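Local coordinates for protein triosephosphate isomerase (Toxoplasma gondii, PDB 5UPR) that probably interconverts D-glyceraldehyde 3-phosphate and dihydroxyacetone phosphate in glycolysis and gluconeogenesis, working as a homodimer, at residues Gln26-Ser34 with Ala248-Ser256; Thr150-Glu159 with Thr198-Leu206. All coordinates share one frame; numbering follows the deposited sequence.

Both contacts belong to the outer helical layer of one TIM barrel, the single domain formed by this piece of a longer protein. Contact 1 joins the first helix of the barrel, 22-34, to the turn and start of the last, 253-260, so it closes the ring where the chain's beginning meets its end. Contact 2, between helices 150-164 and 192-209, pairs sequence-successive neighbours of that ring, and its segments fall within the 213 residues that separate those of contact 1. The contacts lie on opposite sides of the chain's centre, their own centres about 32 Å apart and their nearest atoms about 15 Å apart; the barrel of parallel strands lies between them.

Contact 1 of 2, residues Gln26-Ser34 with Ala248-Ser256; sequences QELVDMLNS and ASLTGDFVS
Met31, a selenomethionine here, is the main bump of helix 22-34, and the hollow it fills is the turn before helix 253-260. With CG anti to the backbone N (chi1 -178°) and a bend at the end of the chain, Met31 SE settles 3.5 Å from Thr251 O and 3.7 Å from Gly252 CA. Gly252, having no side chain, presents bare backbone to that bulky atom. Met31 CE then lies 4.1 Å from Val255 CG2, the two side chains running past each other in opposite directions.

One turn earlier Leu28 forks over the 3-10 segment: CD2 sits 3.6 Å from Leu250 O, while CD1 meets Leu250 CD2. Trp16 packs on both leucines. On the barrel side, Leu32 CD2 touches the edge of the Phe254 ring, 3.9 Å from CE2, and Val46 of strand 42-47 lies against both residues. Thr251 OG1 caps the coming helix by accepting from Asp253 N at 3.1 Å. Since no hydrogen bond joins the segments, the seam rests on van der Waals packing of apolar side chains against each other and against turn backbone, the unbranched chain of Met31 bending to follow a turn that the Thr251 cap helps to hold.

Contact 2 of 2, residues Thr150-Glu159 with Thr198-Leu206; sequences TQKVLSEQLE and THRDIRNWL
Trp205 extends CG away from its own backbone N (chi1 -178°) and stands its indole squarely across that bond, which carries the ring over to helix 150-164. There Leu158 CB meets it straight from the backbone, in a CH-pi contact: Leu158 CB stands 3.5 Å from the centroid of the six-membered ring of Trp205, only 5° off its normal. The first torsion of Leu158 sets CG beside the backbone N and swings the branch along the same side of the indole, where Leu158 CD1 follows at the rim, 3.9 Å from Trp205 CE3. At the pyrrole end Ser155, small enough to let the indole lie close to the helix, puts OG 3.7 Å from Trp205 CD1. That hydroxyl is spent on its own helix, donating to Gln151 O, which the Ser155 amide also reaches from the opposite face of the carbonyl plane.

Helices 150-164 and 192-209 are successive members of the outer layer of the TIM barrel, and their short segments cross at -44° with axes 10.4 Å apart. On the inner side Leu154 CD1 enters between Thr198 and Ile202, at 3.4 Å from Thr198 CG2, a tight carbon pair, and near Ile202 CG1. These beta-branched residues offer compact methyl surfaces, and Ile138 and Tyr178 of the barrel strands pack against both Leu154 and Ile202. Thr198 turns OG1 to Leu194 O and Arg145.

Toward the outside, water takes over. One molecule accepts from Trp205 NE1 at 2.8 Å and donates to Glu159 OE1, satisfying the indole N-H; the carboxylate of Glu159, steeply turned against the ring plane, also salt-bridges Arg162 through OE2. A second water accepts from Gln151 NE2 and donates to Asp201 O at 2.8 Å, beside the loose contact of Gln151 CG with Asp201 OD2.

Contact 1 of 2, residues Gln26-Ser34 with Ala248-Ser256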
loop_
_atom_site.group_PDB
_atom_site.type_symbol
_atom_site.label_atom_id
_atom_site.label_comp_id
_atom_site.label_asym_id
_atom_site.label_seq_id
_atom_site.Cartn_x
_atom_site.Cartn_y
_atom_site.Cartn_z
ATOM N N GLN A 26 -12.298 -15.181 -4.974
ATOM C CA GLN A 26 -13.006 -16.412 -4.599
ATOM C C GLN A 26 -12.670 -17.506 -5.621
ATOM O O GLN A 26 -12.365 -18.636 -5.254
ATOM C CB GLN A 26 -14.534 -16.190 -4.519
ATOM C CG GLN A 26 -15.256 -17.361 -3.875
ATOM C CD GLN A 26 -16.770 -17.145 -3.755
ATOM O OE1 GLN A 26 -17.432 -16.672 -4.687
ATOM N NE2 GLN A 26 -17.328 -17.504 -2.621
ATOM N N GLU A 27 -12.722 -17.159 -6.884
ATOM C CA GLU A 27 -12.338 -18.092 -7.947
ATOM C C GLU A 27 -10.914 -18.625 -7.815
ATOM O O GLU A 27 -10.682 -19.819 -7.968
ATOM C CB GLU A 27 -12.508 -17.418 -9.331
ATOM C CG GLU A 27 -12.125 -18.305 -10.530
ATOM C CD GLU A 27 -11.587 -17.513 -11.717
ATOM O OE1 GLU A 27 -12.330 -16.591 -12.116
ATOM O OE2 GLU A 27 -10.437 -17.774 -12.185
ATOM N N LEU A 28 -9.952 -17.730 -7.564
ATOM C CA LEU A 28 -8.558 -18.162 -7.389
ATOM C C LEU A 28 -8.402 -19.055 -6.161
ATOM O O LEU A 28 -7.649 -20.016 -6.193
ATOM C CB LEU A 28 -7.603 -16.967 -7.334
ATOM C CG LEU A 28 -7.461 -16.312 -8.713
ATOM C CD1 LEU A 28 -6.841 -14.902 -8.686
ATOM C CD2 LEU A 28 -6.629 -17.190 -9.606
ATOM N N VAL A 29 -9.066 -18.707 -5.065
ATOM C CA VAL A 29 -8.991 -19.512 -3.858
ATOM C C VAL A 29 -9.607 -20.911 -4.126
ATOM O O VAL A 29 -9.024 -21.932 -3.740
ATOM C CB VAL A 29 -9.717 -18.825 -2.674
ATOM C CG1 VAL A 29 -9.960 -19.815 -1.520
ATOM C CG2 VAL A 29 -8.950 -17.617 -2.158
ATOM N N ASP A 30 -10.764 -20.941 -4.802
ATOM C CA ASP A 30 -11.404 -22.224 -5.166
ATOM C C ASP A 30 -10.477 -23.076 -6.069
ATOM O O ASP A 30 -10.377 -24.282 -5.908
ATOM C CB ASP A 30 -12.718 -22.002 -5.903
ATOM C CG ASP A 30 -13.844 -21.390 -4.998
ATOM O OD1 ASP A 30 -13.675 -21.276 -3.759
ATOM O OD2 ASP A 30 -14.885 -20.960 -5.530
HETATM N N MSE A 31 -9.789 -22.448 -7.014
HETATM C CA MSE A 31 -8.816 -23.171 -7.851
HETATM C C MSE A 31 -7.727 -23.764 -6.993
HETATM O O MSE A 31 -7.346 -24.901 -7.209
HETATM C CB MSE A 31 -8.149 -22.225 -8.847
HETATM C CG MSE A 31 -7.157 -22.889 -9.791
HETATM SE SE MSE A 31 -6.124 -21.438 -10.589
HETATM C CE MSE A 31 -5.032 -21.145 -9.015
ATOM N N LEU A 32 -7.215 -23.013 -6.018
ATOM C CA LEU A 32 -6.098 -23.509 -5.196
ATOM C C LEU A 32 -6.575 -24.652 -4.274
ATOM O O LEU A 32 -5.856 -25.658 -4.110
ATOM C CB LEU A 32 -5.485 -22.377 -4.387
ATOM C CG LEU A 32 -4.735 -21.296 -5.210
ATOM C CD1 LEU A 32 -4.575 -20.050 -4.372
ATOM C CD2 LEU A 32 -3.367 -21.788 -5.747
ATOM N N ASN A 33 -7.800 -24.499 -3.719
ATOM C CA ASN A 33 -8.388 -25.520 -2.845
ATOM C C ASN A 33 -8.724 -26.839 -3.572
ATOM O O ASN A 33 -8.613 -27.891 -2.976
ATOM C CB ASN A 33 -9.671 -25.010 -2.156
ATOM C CG ASN A 33 -9.392 -24.009 -1.039
ATOM O OD1 ASN A 33 -8.304 -23.961 -0.479
ATOM N ND2 ASN A 33 -10.386 -23.242 -0.693
ATOM N N SER A 34 -9.149 -26.781 -4.824
ATOM C CA SER A 34 -9.525 -27.982 -5.572
ATOM C C SER A 34 -8.395 -28.502 -6.476
ATOM O O SER A 34 -8.609 -29.460 -7.169
ATOM C CB SER A 34 -10.706 -27.708 -6.500
ATOM O OG SER A 34 -11.716 -26.879 -6.028
ATOM N N ALA A 248 0.611 -15.259 -15.033
ATOM C CA ALA A 248 0.091 -16.610 -14.942
ATOM C C ALA A 248 -0.453 -16.974 -13.563
ATOM O O ALA A 248 -1.174 -17.983 -13.428
ATOM C CB ALA A 248 1.113 -17.606 -15.416
ATOM N N SER A 249 -0.208 -16.150 -12.541
ATOM C CA SER A 249 -0.759 -16.433 -11.202
ATOM C C SER A 249 -2.283 -16.191 -11.105
ATOM O O SER A 249 -2.942 -16.683 -10.145
ATOM C CB SER A 249 -0.025 -15.662 -10.101
ATOM O OG SER A 249 -0.301 -14.300 -10.155
ATOM N N LEU A 250 -2.839 -15.517 -12.120
ATOM C CA LEU A 250 -4.283 -15.211 -12.186
ATOM C C LEU A 250 -5.120 -16.271 -12.879
ATOM O O LEU A 250 -6.338 -16.102 -13.000
ATOM C CB LEU A 250 -4.492 -13.861 -12.899
ATOM C CG LEU A 250 -3.722 -12.682 -12.242
ATOM C CD1 LEU A 250 -3.825 -11.411 -13.057
ATOM C CD2 LEU A 250 -4.212 -12.454 -10.804
ATOM N N THR A 251 -4.478 -17.332 -13.376
ATOM C CA THR A 251 -5.181 -18.387 -14.154
ATOM C C THR A 251 -4.808 -19.765 -13.663
ATOM O O THR A 251 -3.912 -19.926 -12.848
ATOM C CB THR A 251 -4.809 -18.311 -15.659
ATOM O OG1 THR A 251 -3.470 -18.802 -15.861
ATOM C CG2 THR A 251 -4.887 -16.851 -16.156
ATOM N N GLY A 252 -5.436 -20.750 -14.260
ATOM C CA GLY A 252 -5.148 -22.182 -14.089
ATOM C C GLY A 252 -3.718 -22.576 -14.417
ATOM O O GLY A 252 -3.250 -23.580 -13.923
ATOM N N ASP A 253 -3.015 -21.775 -15.215
ATOM C CA ASP A 253 -1.620 -22.019 -15.567
ATOM C C ASP A 253 -0.742 -22.041 -14.323
ATOM O O ASP A 253 0.283 -22.708 -14.298
ATOM C CB ASP A 253 -1.135 -20.994 -16.608
ATOM C CG ASP A 253 0.208 -21.417 -17.284
ATOM O OD1 ASP A 253 0.307 -22.587 -17.685
ATOM O OD2 ASP A 253 1.128 -20.623 -17.479
ATOM N N PHE A 254 -1.146 -21.331 -13.266
ATOM C CA PHE A 254 -0.406 -21.302 -12.011
ATOM C C PHE A 254 -0.225 -22.690 -11.458
ATOM O O PHE A 254 0.855 -23.004 -10.968
ATOM C CB PHE A 254 -1.124 -20.418 -10.977
ATOM C CG PHE A 254 -0.333 -20.159 -9.730
ATOM C CD1 PHE A 254 0.886 -19.471 -9.783
ATOM C CD2 PHE A 254 -0.857 -20.494 -8.491
ATOM C CE1 PHE A 254 1.572 -19.163 -8.638
ATOM C CE2 PHE A 254 -0.173 -20.224 -7.350
ATOM C CZ PHE A 254 1.050 -19.546 -7.398
ATOM N N VAL A 255 -1.266 -23.515 -11.539
ATOM C CA VAL A 255 -1.173 -24.887 -11.009
ATOM C C VAL A 255 -0.163 -25.731 -11.836
ATOM O O VAL A 255 0.563 -26.551 -11.259
ATOM C CB VAL A 255 -2.566 -25.545 -10.947
ATOM C CG1 VAL A 255 -2.486 -27.007 -10.503
ATOM C CG2 VAL A 255 -3.473 -24.789 -9.997
ATOM N N SER A 256 -0.112 -25.545 -13.147
ATOM C CA SER A 256 0.938 -26.197 -13.958
ATOM C C SER A 256 2.343 -25.775 -13.548
ATOM O O SER A 256 3.248 -26.584 -13.615
ATOM C CB SER A 256 0.811 -25.920 -15.445
ATOM O OG SER A 256 -0.529 -26.018 -15.865
#

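Contact 2 of 2, residues Thr150-Glu159 with Thr198-Leu206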
loop_
_atom_site.group_PDB
_atom_site.type_symbol
_atom_site.label_atom_id
_atom_site.label_comp_id
_atom_site.label_asym_id
_atom_site.label_seq_id
_atom_site.Cartn_x
_atom_site.Cartn_y
_atom_site.Cartn_z
ATOM N N THR A 150 25.637 -7.489 -15.338
ATOM C CA THR A 150 24.592 -8.179 -14.500
ATOM C C THR A 150 25.166 -8.530 -13.118
ATOM O O THR A 150 24.563 -8.207 -12.098
ATOM C CB THR A 150 24.096 -9.448 -15.171
ATOM O OG1 THR A 150 23.504 -9.115 -16.433
ATOM C CG2 THR A 150 23.089 -10.165 -14.313
ATOM N N GLN A 151 26.341 -9.148 -13.068
ATOM C CA GLN A 151 26.879 -9.568 -11.760
ATOM C C GLN A 151 27.175 -8.361 -10.849
ATOM O O GLN A 151 26.895 -8.416 -9.677
ATOM C CB GLN A 151 28.084 -10.458 -11.983
ATOM C CG GLN A 151 28.544 -11.260 -10.812
ATOM C CD GLN A 151 29.550 -10.442 -10.060
ATOM O OE1 GLN A 151 30.124 -9.458 -10.585
ATOM N NE2 GLN A 151 29.761 -10.807 -8.819
ATOM N N LYS A 152 27.720 -7.281 -11.424
ATOM C CA LYS A 152 27.982 -6.057 -10.669
ATOM C C LYS A 152 26.699 -5.468 -10.097
ATOM O O LYS A 152 26.614 -5.135 -8.936
ATOM C CB LYS A 152 28.701 -5.053 -11.597
ATOM C CG LYS A 152 28.902 -3.641 -11.073
ATOM C CD LYS A 152 29.274 -2.818 -12.321
ATOM C CE LYS A 152 29.718 -1.409 -12.143
ATOM N NZ LYS A 152 29.066 -0.546 -11.080
ATOM N N VAL A 153 25.668 -5.384 -10.940
ATOM C CA VAL A 153 24.367 -4.800 -10.556
ATOM C C VAL A 153 23.694 -5.638 -9.468
ATOM O O VAL A 153 23.222 -5.108 -8.456
ATOM C CB VAL A 153 23.487 -4.594 -11.813
ATOM C CG1 VAL A 153 22.013 -4.394 -11.408
ATOM C CG2 VAL A 153 24.030 -3.397 -12.577
ATOM N N LEU A 154 23.632 -6.944 -9.655
ATOM C CA LEU A 154 22.946 -7.785 -8.659
ATOM C C LEU A 154 23.717 -7.756 -7.339
ATOM O O LEU A 154 23.082 -7.678 -6.286
ATOM C CB LEU A 154 22.798 -9.233 -9.179
ATOM C CG LEU A 154 21.965 -9.423 -10.442
ATOM C CD1 LEU A 154 21.942 -10.892 -10.852
ATOM C CD2 LEU A 154 20.557 -8.871 -10.258
ATOM N N SER A 155 25.068 -7.728 -7.393
ATOM C CA SER A 155 25.830 -7.551 -6.188
ATOM C C SER A 155 25.488 -6.249 -5.428
ATOM O O SER A 155 25.412 -6.279 -4.215
ATOM C CB SER A 155 27.358 -7.563 -6.425
ATOM O OG SER A 155 27.746 -8.717 -7.139
ATOM N N GLU A 156 25.365 -5.141 -6.146
ATOM C CA GLU A 156 25.031 -3.812 -5.543
ATOM C C GLU A 156 23.635 -3.894 -4.865
ATOM O O GLU A 156 23.452 -3.403 -3.736
ATOM C CB GLU A 156 24.957 -2.702 -6.611
ATOM C CG GLU A 156 26.229 -2.250 -7.247
ATOM C CD GLU A 156 25.982 -1.283 -8.462
ATOM O OE1 GLU A 156 24.804 -0.898 -8.802
ATOM O OE2 GLU A 156 27.007 -0.910 -9.152
ATOM N N GLN A 157 22.664 -4.512 -5.541
ATOM C CA GLN A 157 21.337 -4.647 -4.967
ATOM C C GLN A 157 21.314 -5.484 -3.688
ATOM O O GLN A 157 20.708 -5.134 -2.684
ATOM C CB GLN A 157 20.367 -5.260 -6.001
ATOM C CG GLN A 157 20.058 -4.300 -7.145
ATOM C CD GLN A 157 19.057 -4.871 -8.097
ATOM O OE1 GLN A 157 19.078 -6.072 -8.404
ATOM N NE2 GLN A 157 18.083 -4.052 -8.530
ATOM N N LEU A 158 22.026 -6.598 -3.721
ATOM C CA LEU A 158 22.125 -7.484 -2.572
ATOM C C LEU A 158 22.999 -6.902 -1.461
ATOM O O LEU A 158 22.665 -7.050 -0.295
ATOM C CB LEU A 158 22.633 -8.821 -3.037
ATOM C CG LEU A 158 21.695 -9.642 -3.842
ATOM C CD1 LEU A 158 22.376 -10.763 -4.621
ATOM C CD2 LEU A 158 20.668 -10.243 -2.906
ATOM N N GLU A 159 24.107 -6.253 -1.812
ATOM C CA GLU A 159 25.008 -5.621 -0.808
ATOM C C GLU A 159 24.250 -4.533 0.026
ATOM O O GLU A 159 24.482 -4.456 1.200
ATOM C CB GLU A 159 26.219 -5.037 -1.499
ATOM C CG GLU A 159 27.150 -4.124 -0.689
ATOM C CD GLU A 159 27.824 -4.827 0.456
ATOM O OE1 GLU A 159 27.799 -6.093 0.555
ATOM O OE2 GLU A 159 28.374 -4.097 1.316
ATOM N N THR A 198 22.945 -17.182 -13.840
ATOM C CA THR A 198 22.780 -16.003 -12.993
ATOM C C THR A 198 22.404 -16.418 -11.574
ATOM O O THR A 198 22.844 -15.785 -10.613
ATOM C CB THR A 198 21.709 -15.054 -13.528
ATOM O OG1 THR A 198 21.953 -14.759 -14.887
ATOM C CG2 THR A 198 21.714 -13.742 -12.750
ATOM N N HIS A 199 21.583 -17.457 -11.437
ATOM C CA HIS A 199 21.225 -17.926 -10.120
ATOM C C HIS A 199 22.482 -18.449 -9.377
ATOM O O HIS A 199 22.628 -18.237 -8.186
ATOM C CB HIS A 199 20.205 -19.018 -10.139
ATOM C CG HIS A 199 18.795 -18.557 -10.352
ATOM N ND1 HIS A 199 17.750 -19.083 -9.647
ATOM C CD2 HIS A 199 18.260 -17.663 -11.214
ATOM C CE1 HIS A 199 16.621 -18.518 -10.040
ATOM N NE2 HIS A 199 16.893 -17.675 -11.015
ATOM N N ARG A 200 23.370 -19.100 -10.074
ATOM C CA ARG A 200 24.623 -19.548 -9.470
ATOM C C ARG A 200 25.519 -18.360 -9.049
ATOM O O ARG A 200 26.142 -18.439 -8.032
ATOM C CB ARG A 200 25.346 -20.519 -10.403
ATOM C CG ARG A 200 26.636 -21.151 -9.841
ATOM C CD ARG A 200 26.407 -21.741 -8.483
ATOM N NE ARG A 200 27.010 -23.066 -8.399
ATOM C CZ ARG A 200 26.500 -24.088 -7.701
ATOM N NH1 ARG A 200 25.383 -23.965 -6.929
ATOM N NH2 ARG A 200 27.123 -25.283 -7.724
ATOM N N ASP A 201 25.570 -17.271 -9.829
ATOM C CA ASP A 201 26.229 -16.055 -9.438
ATOM C C ASP A 201 25.619 -15.459 -8.160
ATOM O O ASP A 201 26.338 -14.979 -7.322
ATOM C CB ASP A 201 26.123 -14.974 -10.524
ATOM C CG ASP A 201 26.979 -15.230 -11.753
ATOM O OD1 ASP A 201 27.941 -16.040 -11.680
ATOM O OD2 ASP A 201 26.708 -14.514 -12.748
ATOM N N ILE A 202 24.308 -15.472 -8.048
ATOM C CA ILE A 202 23.619 -14.989 -6.883
ATOM C C ILE A 202 23.993 -15.859 -5.671
ATOM O O ILE A 202 24.290 -15.319 -4.588
ATOM C CB ILE A 202 22.084 -14.951 -7.096
ATOM C CG1 ILE A 202 21.732 -13.857 -8.087
ATOM C CG2 ILE A 202 21.351 -14.797 -5.735
ATOM C CD1 ILE A 202 20.376 -14.063 -8.659
ATOM N N ARG A 203 24.031 -17.160 -5.862
ATOM C CA ARG A 203 24.411 -18.084 -4.757
ATOM C C ARG A 203 25.888 -17.915 -4.363
ATOM O O ARG A 203 26.191 -17.961 -3.197
ATOM C CB ARG A 203 24.044 -19.528 -5.090
ATOM C CG ARG A 203 23.954 -20.453 -3.878
ATOM C CD ARG A 203 23.518 -21.882 -4.219
ATOM N NE ARG A 203 22.229 -21.897 -4.950
ATOM C CZ ARG A 203 21.032 -21.677 -4.421
ATOM N NH1 ARG A 203 20.867 -21.451 -3.140
ATOM N NH2 ARG A 203 19.963 -21.685 -5.213
ATOM N N ASN A 204 26.761 -17.633 -5.316
ATOM C CA ASN A 204 28.181 -17.377 -5.030
ATOM C C ASN A 204 28.273 -16.058 -4.279
ATOM O O ASN A 204 29.123 -15.945 -3.402
ATOM C CB ASN A 204 29.095 -17.309 -6.268
ATOM C CG ASN A 204 29.241 -18.633 -7.004
ATOM O OD1 ASN A 204 28.998 -19.712 -6.451
ATOM N ND2 ASN A 204 29.615 -18.546 -8.298
ATOM N N TRP A 205 27.414 -15.079 -4.583
ATOM C CA TRP A 205 27.403 -13.844 -3.824
ATOM C C TRP A 205 27.046 -14.128 -2.362
ATOM O O TRP A 205 27.727 -13.605 -1.463
ATOM C CB TRP A 205 26.448 -12.763 -4.431
ATOM C CG TRP A 205 26.505 -11.469 -3.649
ATOM C CD1 TRP A 205 27.354 -10.397 -3.865
ATOM C CD2 TRP A 205 25.758 -11.149 -2.472
ATOM N NE1 TRP A 205 27.166 -9.456 -2.883
ATOM C CE2 TRP A 205 26.165 -9.867 -2.042
ATOM C CE3 TRP A 205 24.744 -11.819 -1.757
ATOM C CZ2 TRP A 205 25.673 -9.296 -0.867
ATOM C CZ3 TRP A 205 24.228 -11.197 -0.583
ATOM C CH2 TRP A 205 24.666 -9.953 -0.202
ATOM N N LEU A 206 25.967 -14.928 -2.108
ATOM C CA LEU A 206 25.575 -15.256 -0.742
ATOM C C LEU A 206 26.751 -15.885 0.013
ATOM O O LEU A 206 26.980 -15.571 1.172
ATOM C CB LEU A 206 24.367 -16.161 -0.697
ATOM C CG LEU A 206 23.052 -15.578 -1.200
ATOM C CD1 LEU A 206 22.024 -16.695 -1.441
ATOM C CD2 LEU A 206 22.548 -14.587 -0.201
HETATM O O HOH W 1 28.751 -13.586 -7.673
HETATM O O HOH W 2 28.928 -7.464 -2.089
#